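Local coordinates for Lmaj004144AAA protein (Leishmania major, PDB 1Y63), which is probably a broad-specificity nucleoside monophosphate kinase that also hydrolyses ATP and takes part in the late maturation of the 40S ribosomal particle, at residues F75-P78 / I79-R83. Residues are numbered along the deposited sequence; the frame is centred on the assembly and turned at random.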
ATOM      1  N   PHE A  75      -9.403 -11.039   9.253  1.00 17.17           N
ATOM      2  CA  PHE A  75      -9.992 -11.211   7.931  1.00 18.52           C
ATOM      3  C   PHE A  75      -8.920 -11.476   6.883  1.00 19.30           C
ATOM      4  O   PHE A  75      -9.071 -12.362   6.015  1.00 18.93           O
ATOM      5  CB  PHE A  75     -10.820  -9.969   7.571  1.00 21.12           C
ATOM      6  CG  PHE A  75     -11.612 -10.114   6.309  1.00 24.36           C
ATOM      7  CD1 PHE A  75     -11.018  -9.842   5.075  1.00 28.27           C
ATOM      8  CD2 PHE A  75     -12.949 -10.488   6.357  1.00 29.21           C
ATOM      9  CE1 PHE A  75     -11.759  -9.988   3.891  1.00 31.33           C
ATOM     10  CE2 PHE A  75     -13.705 -10.621   5.162  1.00 30.34           C
ATOM     11  CZ  PHE A  75     -13.099 -10.367   3.954  1.00 28.54           C
ATOM     12  N   MET A  76      -7.832 -10.706   6.951  1.00 20.22           N
ATOM     13  CA  MET A  76      -6.756 -10.817   5.963  1.00 17.08           C
ATOM     14  C   MET A  76      -5.854 -12.042   6.145  1.00 18.74           C
ATOM     15  O   MET A  76      -5.340 -12.586   5.173  1.00 19.10           O
ATOM     16  CB  MET A  76      -5.905  -9.545   5.970  1.00 20.36           C
ATOM     17  CG  MET A  76      -6.590  -8.316   5.467  1.00 18.36           C
ATOM     18  SD  MET A  76      -5.536  -6.874   5.581  1.00 22.22           S
ATOM     19  CE  MET A  76      -4.268  -7.274   4.349  1.00 23.42           C
ATOM     20  N   GLU A  77      -5.676 -12.485   7.391  1.00 20.25           N
ATOM     21  CA  GLU A  77      -4.735 -13.548   7.687  1.00 18.44           C
ATOM     22  C   GLU A  77      -4.821 -14.758   6.753  1.00 20.42           C
ATOM     23  O   GLU A  77      -3.813 -15.144   6.183  1.00 19.23           O
ATOM     24  CB  GLU A  77      -4.837 -13.966   9.157  1.00 19.59           C
ATOM     25  CG  GLU A  77      -3.972 -15.176   9.530  1.00 21.71           C
ATOM     26  CD  GLU A  77      -2.489 -14.869   9.646  1.00 22.33           C
ATOM     27  OE1 GLU A  77      -2.108 -13.694   9.873  1.00 23.61           O
ATOM     28  OE2 GLU A  77      -1.699 -15.841   9.576  1.00 22.98           O
ATOM     29  N   PRO A  78      -6.007 -15.384   6.616  1.00 21.09           N
ATOM     30  CA  PRO A  78      -6.050 -16.557   5.728  1.00 21.83           C
ATOM     31  C   PRO A  78      -5.661 -16.268   4.281  1.00 22.15           C
ATOM     32  O   PRO A  78      -5.022 -17.124   3.650  1.00 24.62           O
ATOM     33  CB  PRO A  78      -7.504 -17.026   5.836  1.00 23.22           C
ATOM     34  CG  PRO A  78      -8.254 -15.835   6.293  1.00 26.13           C
ATOM     35  CD  PRO A  78      -7.327 -15.144   7.234  1.00 21.65           C
ATOM     36  N   ILE A  79      -5.991 -15.072   3.783  1.00 19.84           N
ATOM     37  CA  ILE A  79      -5.592 -14.699   2.426  1.00 20.14           C
ATOM     38  C   ILE A  79      -4.066 -14.603   2.361  1.00 20.73           C
ATOM     39  O   ILE A  79      -3.417 -15.116   1.455  1.00 18.95           O
ATOM     40  CB  ILE A  79      -6.215 -13.387   1.996  1.00 22.02           C
ATOM     41  CG1 ILE A  79      -7.747 -13.450   2.127  1.00 25.69           C
ATOM     42  CG2 ILE A  79      -5.851 -13.081   0.565  1.00 24.96           C
ATOM     43  CD1 ILE A  79      -8.411 -12.073   2.197  1.00 29.00           C
ATOM     44  N   MET A  80      -3.484 -13.953   3.357  1.00 18.91           N
ATOM     45  CA  MET A  80      -2.067 -13.631   3.294  1.00 20.89           C
ATOM     46  C   MET A  80      -1.164 -14.845   3.362  1.00 21.90           C
ATOM     47  O   MET A  80      -0.057 -14.810   2.854  1.00 22.07           O
ATOM     48  CB  MET A  80      -1.706 -12.624   4.385  1.00 19.29           C
ATOM     49  CG  MET A  80      -2.428 -11.300   4.197  1.00 20.92           C
ATOM     50  SD  MET A  80      -2.128 -10.505   2.576  1.00 21.95           S
ATOM     51  CE  MET A  80      -0.357 -10.274   2.639  1.00 21.95           C
ATOM     52  N   VAL A  81      -1.642 -15.929   3.977  1.00 23.03           N
ATOM     53  CA  VAL A  81      -0.845 -17.154   4.105  1.00 21.27           C
ATOM     54  C   VAL A  81      -1.224 -18.201   3.057  1.00 22.66           C
ATOM     55  O   VAL A  81      -0.645 -19.299   3.036  1.00 26.93           O
ATOM     56  CB  VAL A  81      -0.943 -17.773   5.524  1.00 22.62           C
ATOM     57  CG1 VAL A  81      -0.439 -16.778   6.539  1.00 26.41           C
ATOM     58  CG2 VAL A  81      -2.367 -18.210   5.833  1.00 23.43           C
ATOM     59  N   SER A  82      -2.187 -17.867   2.211  1.00 21.85           N
ATOM     60  CA  SER A  82      -2.676 -18.775   1.167  1.00 20.85           C
ATOM     61  C   SER A  82      -1.708 -18.905  -0.011  1.00 22.84           C
ATOM     62  O   SER A  82      -0.820 -18.086  -0.190  1.00 23.10           O
ATOM     63  CB  SER A  82      -4.056 -18.322   0.671  1.00 22.73           C
ATOM     64  OG  SER A  82      -3.997 -17.157  -0.128  1.00 25.35           O
ATOM     65  N   ARG A  83      -1.893 -19.947  -0.832  1.00 25.36           N
ATOM     66  CA  ARG A  83      -1.029 -20.141  -1.999  1.00 25.68           C
ATOM     67  C   ARG A  83      -1.229 -18.982  -2.977  1.00 24.68           C
ATOM     68  O   ARG A  83      -2.301 -18.395  -3.031  1.00 28.68           O
ATOM     69  CB  ARG A  83      -1.301 -21.492  -2.684  1.00 27.02           C
ATOM     70  CG  ARG A  83      -2.733 -21.690  -3.173  0.50 29.10           C
ATOM     71  CD  ARG A  83      -2.919 -23.022  -3.939  0.50 32.34           C
ATOM     72  NE  ARG A  83      -2.376 -24.201  -3.251  0.50 34.27           N
ATOM     73  CZ  ARG A  83      -2.484 -25.451  -3.705  0.50 34.86           C
ATOM     74  NH1 ARG A  83      -3.126 -25.709  -4.842  0.50 34.48           N
ATOM     75  NH2 ARG A  83      -1.956 -26.458  -3.017  0.50 35.94           N
TER
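Met76 O receives Met80 N at 2.9 Å and Glu77 O receives Val81 N at 3.2 Å, two i to i+4 bonds that carry the backbone past the kink at Pro78, whose ring nitrogen has no hydrogen to give to the turn before. Side chains four residues apart meet. Glu77 swings its CG anti to the backbone N (chi1 174°) and then bends at chi2, which brings OE2 across Val81 CG1 at 3.4 Å. That carboxylate is also gripped from beyond the two segments, by a salt bridge from OE2 to Arg99 and a hydrogen bond from Trp100 to OE1, so its rotation is well fixed. Met76 CE lies 4.3 Å from Met80 SD, and both side chains are buried against Leu40, Val88 and Trp100. This is the C-terminal end of helix 66-80, packed on the edge of the parallel sheet of a P-loop kinase fold, just before the chain turns into strand 85-89. Ile79 reaches back along the helix to bring CD1 4.3 Å from Phe75 CE1 and 3.9 Å from Phe75 O. Past the last turn, Ile79 O takes two donors, Ser82 N at 3.1 Å and Ser82 OG at 2.6 Å. The same OG is a manganese ligand, with Arg83 and His86 completing the protein's share of the site.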